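Local coordinates for protein flavoenzyme PA4991 (Pseudomonas aeruginosa PAO1, PDB 5EZ7) that binds one FAD per subunit and probably works as an oxidoreductase whose physiological substrate is unknown, in a monomer of the DAO family, at residues 6-16 with 26-37; 173-183 with 190-198. All coordinates share one frame; numbering follows the deposited sequence.

Interaction 1: 6-16 with 26-37. With FAD (flavin-adenine dinucleotide), chain B.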
loop_
_atom_site.group_PDB
_atom_site.type_symbol
_atom_site.label_atom_id
_atom_site.label_comp_id
_atom_site.label_asym_id
_atom_site.label_seq_id
_atom_site.Cartn_x
_atom_site.Cartn_y
_atom_site.Cartn_z
ATOM N N LEU A 6 -3.491 -17.134 -23.616
ATOM C CA LEU A 6 -4.599 -16.498 -22.926
ATOM C C LEU A 6 -5.030 -15.225 -23.619
ATOM O O LEU A 6 -4.270 -14.616 -24.350
ATOM C CB LEU A 6 -4.240 -16.148 -21.486
ATOM C CG LEU A 6 -3.690 -17.232 -20.543
ATOM C CD1 LEU A 6 -3.602 -16.680 -19.121
ATOM C CD2 LEU A 6 -4.522 -18.505 -20.550
ATOM N N SER A 7 -6.251 -14.817 -23.307
ATOM C CA SER A 7 -6.897 -13.658 -23.889
ATOM C C SER A 7 -7.749 -13.028 -22.772
ATOM O O SER A 7 -8.503 -13.748 -22.124
ATOM C CB SER A 7 -7.737 -14.172 -25.067
ATOM O OG SER A 7 -8.679 -13.255 -25.525
ATOM N N THR A 8 -7.565 -11.736 -22.489
ATOM C CA THR A 8 -8.444 -10.978 -21.587
ATOM C C THR A 8 -8.618 -9.553 -22.087
ATOM O O THR A 8 -8.144 -9.204 -23.173
ATOM C CB THR A 8 -7.923 -10.873 -20.099
ATOM O OG1 THR A 8 -6.521 -10.514 -20.075
ATOM C CG2 THR A 8 -8.251 -12.138 -19.327
ATOM N N ASP A 9 -9.285 -8.737 -21.262
ATOM C CA ASP A 9 -9.436 -7.334 -21.512
ATOM C C ASP A 9 -8.270 -6.540 -20.980
ATOM O O ASP A 9 -7.681 -5.808 -21.748
ATOM C CB ASP A 9 -10.765 -6.828 -20.942
ATOM C CG ASP A 9 -11.991 -7.557 -21.562
ATOM O OD1 ASP A 9 -12.023 -7.789 -22.810
ATOM O OD2 ASP A 9 -12.893 -7.911 -20.773
ATOM N N ILE A 10 -8.005 -6.615 -19.668
ATOM C CA ILE A 10 -6.902 -5.850 -19.039
ATOM C C ILE A 10 -5.956 -6.807 -18.343
ATOM O O ILE A 10 -6.385 -7.684 -17.586
ATOM C CB ILE A 10 -7.394 -4.681 -18.135
ATOM C CG1 ILE A 10 -8.085 -3.612 -19.002
ATOM C CG2 ILE A 10 -6.232 -3.930 -17.502
ATOM C CD1 ILE A 10 -9.543 -3.813 -19.010
ATOM N N LEU A 11 -4.683 -6.673 -18.679
ATOM C CA LEU A 11 -3.593 -7.438 -18.100
ATOM C C LEU A 11 -2.824 -6.518 -17.128
ATOM O O LEU A 11 -2.316 -5.504 -17.565
ATOM C CB LEU A 11 -2.715 -7.884 -19.249
ATOM C CG LEU A 11 -1.399 -8.597 -19.025
ATOM C CD1 LEU A 11 -1.491 -9.789 -18.084
ATOM C CD2 LEU A 11 -0.865 -8.989 -20.426
ATOM N N ILE A 12 -2.813 -6.810 -15.828
ATOM C CA ILE A 12 -2.187 -5.972 -14.800
ATOM C C ILE A 12 -0.860 -6.657 -14.385
ATOM O O ILE A 12 -0.833 -7.879 -14.221
ATOM C CB ILE A 12 -3.063 -5.875 -13.520
ATOM C CG1 ILE A 12 -4.539 -5.639 -13.786
ATOM C CG2 ILE A 12 -2.583 -4.795 -12.539
ATOM C CD1 ILE A 12 -4.821 -4.454 -14.587
ATOM N N VAL A 13 0.231 -5.894 -14.239
ATOM C CA VAL A 13 1.518 -6.443 -13.780
ATOM C C VAL A 13 1.807 -5.807 -12.427
ATOM O O VAL A 13 1.962 -4.582 -12.305
ATOM C CB VAL A 13 2.683 -6.182 -14.765
ATOM C CG1 VAL A 13 4.003 -6.771 -14.252
ATOM C CG2 VAL A 13 2.365 -6.769 -16.131
ATOM N N GLY A 14 1.814 -6.642 -11.402
ATOM C CA GLY A 14 2.074 -6.215 -10.061
ATOM C C GLY A 14 0.872 -6.316 -9.161
ATOM O O GLY A 14 -0.083 -5.615 -9.374
ATOM N N GLY A 15 0.959 -7.179 -8.144
ATOM C CA GLY A 15 -0.087 -7.410 -7.148
ATOM C C GLY A 15 0.206 -6.845 -5.759
ATOM O O GLY A 15 0.149 -7.545 -4.758
ATOM N N GLY A 16 0.500 -5.559 -5.706
ATOM C CA GLY A 16 0.389 -4.804 -4.478
ATOM C C GLY A 16 -1.004 -4.183 -4.404
ATOM O O GLY A 16 -1.893 -4.516 -5.182
ATOM N N LEU A 26 -12.163 -3.594 -11.809
ATOM C CA LEU A 26 -12.375 -3.962 -13.194
ATOM C C LEU A 26 -13.285 -5.187 -13.334
ATOM O O LEU A 26 -14.283 -5.156 -14.110
ATOM C CB LEU A 26 -11.053 -4.171 -13.912
ATOM C CG LEU A 26 -10.271 -2.878 -14.192
ATOM C CD1 LEU A 26 -8.918 -3.166 -14.793
ATOM C CD2 LEU A 26 -10.996 -1.881 -15.090
ATOM N N ARG A 27 -12.973 -6.226 -12.560
ATOM C CA ARG A 27 -13.804 -7.416 -12.493
ATOM C C ARG A 27 -15.220 -7.113 -12.068
ATOM O O ARG A 27 -16.168 -7.673 -12.589
ATOM C CB ARG A 27 -13.247 -8.351 -11.473
ATOM C CG ARG A 27 -11.984 -9.008 -11.932
ATOM C CD ARG A 27 -11.515 -9.978 -10.846
ATOM N NE ARG A 27 -12.200 -11.256 -10.915
ATOM C CZ ARG A 27 -12.015 -12.126 -11.907
ATOM N NH1 ARG A 27 -11.189 -11.862 -12.929
ATOM N NH2 ARG A 27 -12.640 -13.269 -11.873
ATOM N N ARG A 28 -15.354 -6.212 -11.110
ATOM C CA ARG A 28 -16.669 -5.798 -10.657
ATOM C C ARG A 28 -17.427 -5.091 -11.770
ATOM O O ARG A 28 -18.614 -5.289 -11.918
ATOM C CB ARG A 28 -16.547 -4.875 -9.464
ATOM C CG ARG A 28 -17.839 -4.745 -8.700
ATOM C CD ARG A 28 -17.654 -3.744 -7.583
ATOM N NE ARG A 28 -18.936 -3.362 -6.995
ATOM C CZ ARG A 28 -19.262 -3.410 -5.702
ATOM N NH1 ARG A 28 -20.479 -3.006 -5.334
ATOM N NH2 ARG A 28 -18.422 -3.855 -4.772
ATOM N N ALA A 29 -16.724 -4.278 -12.556
ATOM C CA ALA A 29 -17.327 -3.606 -13.691
ATOM C C ALA A 29 -17.555 -4.539 -14.903
ATOM O O ALA A 29 -17.960 -4.053 -15.945
ATOM C CB ALA A 29 -16.489 -2.377 -14.086
ATOM N N GLY A 30 -17.292 -5.853 -14.779
ATOM C CA GLY A 30 -17.525 -6.838 -15.868
ATOM C C GLY A 30 -16.341 -7.116 -16.799
ATOM O O GLY A 30 -16.496 -7.812 -17.794
ATOM N N TYR A 31 -15.149 -6.589 -16.502
ATOM C CA TYR A 31 -13.984 -6.836 -17.371
ATOM C C TYR A 31 -13.362 -8.151 -16.990
ATOM O O TYR A 31 -13.351 -8.519 -15.816
ATOM C CB TYR A 31 -12.915 -5.771 -17.198
ATOM C CG TYR A 31 -13.269 -4.480 -17.812
ATOM C CD1 TYR A 31 -14.175 -3.624 -17.209
ATOM C CD2 TYR A 31 -12.718 -4.107 -19.026
ATOM C CE1 TYR A 31 -14.497 -2.392 -17.782
ATOM C CE2 TYR A 31 -13.035 -2.894 -19.623
ATOM C CZ TYR A 31 -13.927 -2.042 -19.005
ATOM O OH TYR A 31 -14.245 -0.861 -19.612
ATOM N N ALA A 32 -12.798 -8.838 -17.966
ATOM C CA ALA A 32 -11.984 -10.000 -17.684
ATOM C C ALA A 32 -10.534 -9.512 -17.512
ATOM O O ALA A 32 -10.079 -8.633 -18.239
ATOM C CB ALA A 32 -12.102 -10.992 -18.841
ATOM N N THR A 33 -9.815 -10.082 -16.565
ATOM C CA THR A 33 -8.455 -9.657 -16.232
ATOM C C THR A 33 -7.524 -10.827 -15.953
ATOM O O THR A 33 -7.969 -11.923 -15.611
ATOM C CB THR A 33 -8.438 -8.786 -14.964
ATOM O OG1 THR A 33 -8.914 -9.547 -13.834
ATOM C CG2 THR A 33 -9.263 -7.575 -15.130
ATOM N N VAL A 34 -6.233 -10.581 -16.131
ATOM C CA VAL A 34 -5.176 -11.387 -15.549
ATOM C C VAL A 34 -4.273 -10.448 -14.754
ATOM O O VAL A 34 -3.937 -9.352 -15.250
ATOM C CB VAL A 34 -4.356 -12.082 -16.653
ATOM C CG1 VAL A 34 -3.093 -12.732 -16.104
ATOM C CG2 VAL A 34 -5.211 -13.153 -17.345
ATOM N N LEU A 35 -3.867 -10.871 -13.549
ATOM C CA LEU A 35 -2.938 -10.096 -12.727
ATOM C C LEU A 35 -1.716 -10.938 -12.468
ATOM O O LEU A 35 -1.799 -12.018 -11.874
ATOM C CB LEU A 35 -3.576 -9.678 -11.412
ATOM C CG LEU A 35 -2.802 -8.640 -10.578
ATOM C CD1 LEU A 35 -3.695 -7.986 -9.515
ATOM C CD2 LEU A 35 -1.566 -9.222 -9.897
ATOM N N VAL A 36 -0.576 -10.389 -12.862
ATOM C CA VAL A 36 0.681 -11.104 -12.889
ATOM C C VAL A 36 1.538 -10.547 -11.785
ATOM O O VAL A 36 1.721 -9.332 -11.719
ATOM C CB VAL A 36 1.414 -10.909 -14.246
ATOM C CG1 VAL A 36 2.764 -11.622 -14.238
ATOM C CG2 VAL A 36 0.568 -11.470 -15.375
ATOM N N GLU A 37 2.046 -11.434 -10.933
ATOM C CA GLU A 37 2.930 -11.084 -9.795
ATOM C C GLU A 37 4.128 -12.042 -9.777
ATOM O O GLU A 37 3.963 -13.253 -9.940
ATOM C CB GLU A 37 2.142 -11.164 -8.480
ATOM C CG GLU A 37 2.997 -11.231 -7.231
ATOM C CD GLU A 37 3.676 -9.897 -6.963
ATOM O OE1 GLU A 37 4.946 -9.858 -6.877
ATOM O OE2 GLU A 37 2.889 -8.915 -6.818
HETATM P PA FAD B . 3.845 -2.371 -4.187
HETATM O O1A FAD B . 3.090 -2.663 -2.931
HETATM O O2A FAD B . 5.333 -2.163 -4.155
HETATM O O5B FAD B . 3.487 -3.531 -5.207
HETATM C C5B FAD B . 4.192 -3.724 -6.417
HETATM C C4B FAD B . 4.072 -5.200 -6.734
HETATM O O4B FAD B . 4.595 -5.446 -8.050
HETATM C C3B FAD B . 4.853 -6.056 -5.732
HETATM O O3B FAD B . 4.006 -7.032 -5.124
HETATM C C2B FAD B . 5.942 -6.682 -6.584
HETATM O O2B FAD B . 6.335 -7.993 -6.185
HETATM C C1B FAD B . 5.329 -6.651 -7.987
HETATM N N9A FAD B . 6.331 -6.637 -9.059
HETATM C C8A FAD B . 7.454 -5.899 -9.097
HETATM N N7A FAD B . 8.132 -6.152 -10.229
HETATM C C5A FAD B . 7.437 -7.053 -10.934
HETATM C C6A FAD B . 7.621 -7.743 -12.218
HETATM N N6A FAD B . 8.706 -7.464 -12.955
HETATM N N1A FAD B . 6.680 -8.613 -12.619
HETATM C C2A FAD B . 5.596 -8.870 -11.864
HETATM N N3A FAD B . 5.366 -8.280 -10.672
HETATM C C4A FAD B . 6.246 -7.380 -10.167
HETATM N N1 FAD B . 0.530 4.866 2.415
HETATM C C2 FAD B . -0.563 5.210 3.129
HETATM O O2 FAD B . -1.574 5.637 2.521
HETATM N N3 FAD B . -0.608 5.109 4.468
HETATM C C4 FAD B . 0.423 4.668 5.184
HETATM O O4 FAD B . 0.355 4.572 6.425
HETATM C C4X FAD B . 1.648 4.274 4.479
HETATM N N5 FAD B . 2.725 3.824 5.150
HETATM C C5X FAD B . 3.838 3.453 4.492
HETATM C C6 FAD B . 4.921 2.978 5.221
HETATM C C7 FAD B . 6.081 2.583 4.585
HETATM C C7M FAD B . 7.229 2.057 5.392
HETATM C C8 FAD B . 6.159 2.645 3.104
HETATM C C8M FAD B . 7.397 2.215 2.346
HETATM C C9 FAD B . 5.083 3.129 2.382
HETATM C C9A FAD B . 3.911 3.542 3.011
HETATM N N10 FAD B . 2.783 4.035 2.296
HETATM C C10 FAD B . 1.633 4.395 3.007
HETATM C "C1'" FAD B . 2.774 4.125 0.845
HETATM C "C2'" FAD B . 2.275 2.799 0.296
HETATM O "O2'" FAD B . 2.878 1.688 0.974
HETATM C "C3'" FAD B . 2.517 2.707 -1.204
HETATM O "O3'" FAD B . 2.129 3.956 -1.811
HETATM C "C4'" FAD B . 1.706 1.570 -1.819
HETATM O "O4'" FAD B . 1.670 0.425 -0.967
HETATM C "C5'" FAD B . 2.278 1.140 -3.155
HETATM O "O5'" FAD B . 1.392 0.187 -3.758
HETATM P P FAD B . 1.827 -0.510 -5.129
HETATM O O1P FAD B . 0.898 -1.668 -5.386
HETATM O O2P FAD B . 1.956 0.583 -6.128
HETATM O O3P FAD B . 3.327 -0.989 -4.830
#

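Interaction 2: 173-183 with 190-198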
loop_
_atom_site.group_PDB
_atom_site.type_symbol
_atom_site.label_atom_id
_atom_site.label_comp_id
_atom_site.label_asym_id
_atom_site.label_seq_id
_atom_site.Cartn_x
_atom_site.Cartn_y
_atom_site.Cartn_z
ATOM N N LEU A 173 -2.000 -14.729 -11.439
ATOM C CA LEU A 173 -0.959 -15.502 -12.062
ATOM C C LEU A 173 0.431 -15.169 -11.509
ATOM O O LEU A 173 0.920 -14.038 -11.633
ATOM C CB LEU A 173 -0.985 -15.261 -13.566
ATOM C CG LEU A 173 0.148 -15.918 -14.361
ATOM C CD1 LEU A 173 0.157 -17.437 -14.292
ATOM C CD2 LEU A 173 0.021 -15.454 -15.785
ATOM N N ALA A 174 1.075 -16.183 -10.939
ATOM C CA ALA A 174 2.512 -16.157 -10.705
ATOM C C ALA A 174 3.264 -16.220 -12.029
ATOM O O ALA A 174 3.206 -17.223 -12.709
ATOM C CB ALA A 174 2.952 -17.327 -9.801
ATOM N N GLY A 175 3.995 -15.164 -12.343
ATOM C CA GLY A 175 4.885 -15.136 -13.491
ATOM C C GLY A 175 6.129 -14.318 -13.216
ATOM O O GLY A 175 6.054 -13.219 -12.692
ATOM N N GLU A 176 7.273 -14.866 -13.572
ATOM C CA GLU A 176 8.547 -14.290 -13.229
ATOM C C GLU A 176 9.132 -13.463 -14.363
ATOM O O GLU A 176 9.587 -12.356 -14.145
ATOM C CB GLU A 176 9.534 -15.392 -12.813
ATOM C CG GLU A 176 9.357 -15.848 -11.364
ATOM C CD GLU A 176 10.433 -16.829 -10.891
ATOM O OE1 GLU A 176 11.309 -17.231 -11.711
ATOM O OE2 GLU A 176 10.397 -17.211 -9.687
ATOM N N ARG A 177 9.119 -13.999 -15.567
ATOM C CA ARG A 177 9.828 -13.388 -16.675
ATOM C C ARG A 177 8.855 -12.860 -17.741
ATOM O O ARG A 177 8.066 -13.625 -18.303
ATOM C CB ARG A 177 10.754 -14.440 -17.256
ATOM C CG ARG A 177 11.756 -13.913 -18.245
ATOM C CD ARG A 177 12.389 -15.080 -19.003
ATOM N NE ARG A 177 12.462 -14.837 -20.444
ATOM C CZ ARG A 177 13.123 -15.606 -21.311
ATOM N NH1 ARG A 177 13.791 -16.693 -20.907
ATOM N NH2 ARG A 177 13.128 -15.281 -22.604
ATOM N N ILE A 178 8.944 -11.564 -18.028
ATOM C CA ILE A 178 8.011 -10.895 -18.941
ATOM C C ILE A 178 8.639 -10.281 -20.182
ATOM O O ILE A 178 9.582 -9.500 -20.074
ATOM C CB ILE A 178 7.226 -9.800 -18.210
ATOM C CG1 ILE A 178 6.317 -10.452 -17.177
ATOM C CG2 ILE A 178 6.387 -9.004 -19.200
ATOM C CD1 ILE A 178 5.737 -9.515 -16.151
ATOM N N GLU A 179 8.099 -10.611 -21.353
ATOM C CA GLU A 179 8.511 -9.964 -22.600
ATOM C C GLU A 179 7.322 -9.278 -23.276
ATOM O O GLU A 179 6.187 -9.679 -23.065
ATOM C CB GLU A 179 9.120 -10.976 -23.584
ATOM C CG GLU A 179 10.425 -11.622 -23.134
ATOM C CD GLU A 179 10.220 -13.047 -22.639
ATOM O OE1 GLU A 179 10.144 -13.963 -23.495
ATOM O OE2 GLU A 179 10.130 -13.245 -21.395
ATOM N N PRO A 180 7.588 -8.268 -24.108
ATOM C CA PRO A 180 6.485 -7.672 -24.854
ATOM C C PRO A 180 5.980 -8.569 -25.997
ATOM O O PRO A 180 6.719 -9.323 -26.579
ATOM C CB PRO A 180 7.074 -6.373 -25.409
ATOM C CG PRO A 180 8.567 -6.556 -25.403
ATOM C CD PRO A 180 8.896 -7.686 -24.468
ATOM N N LEU A 181 4.695 -8.487 -26.258
ATOM C CA LEU A 181 4.070 -9.193 -27.348
ATOM C C LEU A 181 3.614 -8.079 -28.258
ATOM O O LEU A 181 2.728 -7.309 -27.887
ATOM C CB LEU A 181 2.913 -9.976 -26.772
ATOM C CG LEU A 181 2.139 -10.930 -27.613
ATOM C CD1 LEU A 181 3.095 -11.999 -28.126
ATOM C CD2 LEU A 181 1.032 -11.519 -26.740
ATOM N N ARG A 182 4.287 -7.934 -29.396
ATOM C CA ARG A 182 4.036 -6.851 -30.343
ATOM C C ARG A 182 3.160 -7.261 -31.519
ATOM O O ARG A 182 3.076 -8.425 -31.852
ATOM C CB ARG A 182 5.353 -6.366 -30.931
ATOM C CG ARG A 182 6.356 -5.845 -29.930
ATOM C CD ARG A 182 6.028 -4.435 -29.494
ATOM N NE ARG A 182 7.050 -3.955 -28.555
ATOM C CZ ARG A 182 6.919 -2.914 -27.730
ATOM N NH1 ARG A 182 5.788 -2.192 -27.697
ATOM N NH2 ARG A 182 7.928 -2.585 -26.932
ATOM N N GLU A 183 2.524 -6.269 -32.141
ATOM C CA GLU A 183 1.942 -6.379 -33.483
ATOM C C GLU A 183 2.391 -5.171 -34.282
ATOM O O GLU A 183 1.717 -4.137 -34.295
ATOM C CB GLU A 183 0.421 -6.442 -33.437
ATOM C CG GLU A 183 -0.108 -7.860 -33.262
ATOM C CD GLU A 183 -1.571 -7.912 -32.846
ATOM O OE1 GLU A 183 -2.309 -6.933 -33.122
ATOM O OE2 GLU A 183 -1.975 -8.931 -32.226
ATOM N N LEU A 190 1.538 -9.450 -23.332
ATOM C CA LEU A 190 2.833 -9.870 -22.866
ATOM C C LEU A 190 2.980 -11.370 -22.966
ATOM O O LEU A 190 2.006 -12.116 -23.100
ATOM C CB LEU A 190 3.093 -9.430 -21.419
ATOM C CG LEU A 190 2.907 -7.960 -21.040
ATOM C CD1 LEU A 190 2.765 -7.823 -19.549
ATOM C CD2 LEU A 190 4.035 -7.059 -21.535
ATOM N N CYS A 191 4.240 -11.775 -22.967
ATOM C CA CYS A 191 4.654 -13.156 -22.939
ATOM C C CYS A 191 5.188 -13.335 -21.528
ATOM O O CYS A 191 6.124 -12.654 -21.121
ATOM C CB CYS A 191 5.715 -13.386 -24.020
ATOM S SG CYS A 191 6.107 -15.114 -24.305
ATOM N N VAL A 192 4.547 -14.204 -20.753
ATOM C CA VAL A 192 4.889 -14.419 -19.352
ATOM C C VAL A 192 5.346 -15.855 -19.215
ATOM O O VAL A 192 4.567 -16.761 -19.443
ATOM C CB VAL A 192 3.662 -14.167 -18.459
ATOM C CG1 VAL A 192 4.004 -14.379 -16.996
ATOM C CG2 VAL A 192 3.112 -12.777 -18.687
ATOM N N ASP A 193 6.615 -16.071 -18.894
ATOM C CA ASP A 193 7.206 -17.405 -18.838
ATOM C C ASP A 193 6.871 -18.192 -20.082
ATOM O O ASP A 193 6.444 -19.340 -20.010
ATOM C CB ASP A 193 6.740 -18.153 -17.578
ATOM C CG ASP A 193 7.003 -17.357 -16.285
ATOM O OD1 ASP A 193 7.969 -16.568 -16.221
ATOM O OD2 ASP A 193 6.239 -17.499 -15.322
ATOM N N GLY A 194 7.031 -17.550 -21.232
ATOM C CA GLY A 194 6.749 -18.181 -22.530
ATOM C C GLY A 194 5.279 -18.352 -22.885
ATOM O O GLY A 194 4.977 -19.006 -23.863
ATOM N N ARG A 195 4.372 -17.772 -22.088
ATOM C CA ARG A 195 2.926 -17.838 -22.327
ATOM C C ARG A 195 2.397 -16.534 -22.918
ATOM O O ARG A 195 2.544 -15.476 -22.334
ATOM C CB ARG A 195 2.176 -18.103 -21.023
ATOM C CG ARG A 195 0.711 -18.362 -21.279
ATOM C CD ARG A 195 -0.103 -18.260 -20.021
ATOM N NE ARG A 195 0.310 -19.225 -19.009
ATOM C CZ ARG A 195 -0.241 -20.416 -18.766
ATOM N NH1 ARG A 195 -1.254 -20.916 -19.484
ATOM N NH2 ARG A 195 0.258 -21.151 -17.789
ATOM N N GLU A 196 1.714 -16.633 -24.039
ATOM C CA GLU A 196 1.274 -15.444 -24.742
ATOM C C GLU A 196 -0.096 -15.078 -24.192
ATOM O O GLU A 196 -0.935 -15.942 -24.000
ATOM C CB GLU A 196 1.409 -15.606 -26.264
ATOM C CG GLU A 196 0.194 -16.020 -27.057
ATOM C CD GLU A 196 0.574 -16.460 -28.484
ATOM O OE1 GLU A 196 1.108 -15.617 -29.251
ATOM O OE2 GLU A 196 0.379 -17.668 -28.822
ATOM N N ILE A 197 -0.237 -13.813 -23.790
ATOM C CA ILE A 197 -1.445 -13.294 -23.157
ATOM C C ILE A 197 -1.865 -12.014 -23.859
ATOM O O ILE A 197 -1.235 -10.999 -23.687
ATOM C CB ILE A 197 -1.194 -12.939 -21.679
ATOM C CG1 ILE A 197 -0.664 -14.180 -20.925
ATOM C CG2 ILE A 197 -2.471 -12.355 -21.039
ATOM C CD1 ILE A 197 -0.453 -13.963 -19.436
ATOM N N ARG A 198 -2.957 -12.063 -24.588
ATOM C CA ARG A 198 -3.389 -10.924 -25.386
ATOM C C ARG A 198 -4.349 -10.068 -24.582
ATOM O O ARG A 198 -5.158 -10.604 -23.829
ATOM C CB ARG A 198 -4.053 -11.415 -26.687
ATOM C CG ARG A 198 -3.065 -12.124 -27.606
ATOM C CD ARG A 198 -3.606 -12.498 -29.000
ATOM N NE ARG A 198 -2.679 -11.983 -30.022
ATOM C CZ ARG A 198 -1.456 -12.471 -30.266
ATOM N NH1 ARG A 198 -0.989 -13.539 -29.608
ATOM N NH2 ARG A 198 -0.686 -11.891 -31.181
#

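Interaction 1: 6-16 with 26-37
Glu-37, the last residue of strand 33-37, meets both the glycine turn that follows strand 10-13 and the adenosine ribose of FAD. Its CB lies 4.2 Å from Gly-15 N. CG stands anti to the backbone N (chi1 163°), and a bend at chi2 then turns the carboxylate back toward the turn, where CD is equally near the two ribose hydroxyls. OE2 takes two bonds: the ribose hydroxyl O3B donates to it at 2.8 Å, and Gly-15 N reaches its anti side at 2.9 Å, 31° out of the carboxylate plane. OE1 lies implausibly close to O2B, so the details of that bond are doubtful; it is also hydrogen-bonded to Ala-39 N.

The two strands behind this site run parallel, 15° apart, as the outer arms of a beta-alpha-beta unit whose helix is 17-28. The backbone ladder ends with Gly-14 N giving its hydrogen to Val-36 O at 2.7 Å. One face of the pair carries Leu-11, whose CD1 touches Val-36 CG2 at 3.8 Å; the other carries Ile-12 and Leu-35. Leu-35 CD2 goes on to rest 3.6 Å from Gly-15 CA.

At the far end Asp-9 OD2 receives Ala-32 N in a nearly straight bond of 3.0 Å, while Ala-32 O accepts from both Asp-9 N and Ile-10 N. The other carboxylate oxygen, OD1, is held by His-371, Ser-369 and Gln-200.

The strands, helix and glycine turn make the beta-alpha-beta motif of Rossmann-type dinucleotide binding, consistent with a GxGxxG pattern that includes Gly-14 and Gly-16. Because each oxygen of Glu-37 accepts a backbone amide, from Gly-15 or Ala-39, rotation of the carboxylate is probably restricted, and its negative charge probably favours the ribose diol over a phosphate at that position.

Interaction 2: 173-183 with 190-198
Arg-198 and Glu-183 cross at about a right angle, yet their flat ends lie nearly coplanar, 16° apart. Glu-183 OE2 comes in at the guanidinium edge, 3.4 Å from NH2, a weak bond within a salt bridge. Glu-196 OE1 meets NH1 in a weak bond that extends the salt-bridge network, and Leu-181 CD2 sits over one face, 4.0 Å from NH1. A chi1 of -174° swings CG of Leu-181 away from its own N, and CD2 thereby also reaches the backbone oxygens of Leu-190 and Ile-197.

Elsewhere the apolar groups meet in two ways. Leu-173 and Ile-197 reach toward each other tip to tip, CD2 to CD1 at 4.0 Å, whereas Ile-178 meets Leu-190 at a slant, its CG2 3.8 Å from CD1.

Asp-193, in the type I' turn from Val-192 to Arg-195, turns its carboxylate onto the loop before strand 178-183. Arg-177 N lies 2.9 Å from Asp-193 OD1, nearly along the C-O axis, and Glu-176 N uses the syn lone pair of the same oxygen. Asp-193 N returns a bond to Arg-177 O, and Glu-179 and Cys-191 form a hydrogen-bonded antiparallel pair.

The hairpin of 178-183 and 186-192, continued by 195-198, lies against the nucleotide-binding sheet: Leu-190 packs on Leu-11 and Val-13, and Val-192 on Val-36. Ile-178 touches FAD, while Leu-173 pairs through its backbone with strand 33-37.

In the fold
Interaction 1 is buried and interaction 2 only partly so, and their chemistry follows. The parallel strands of interaction 1 bring the Glu-37 carboxylate, steadied by backbone amides, to the cofactor's ribose, while the antiparallel hairpin of interaction 2 carries arginine-glutamate salt bridges at its outer side. The two share sheets at two places: strand 172-174 flanks strand 33-37, with Leu-173 N beside Leu-35 O at 2.8 Å, and strand 6-7 flanks 195-198. In addition, Val-13 packs by CG2 on Leu-190 CD1 and by CG1 on Ile-178 CD1. Apolar contact thus joins the hairpin to the FAD-binding strands, on the same side of the chain's centre.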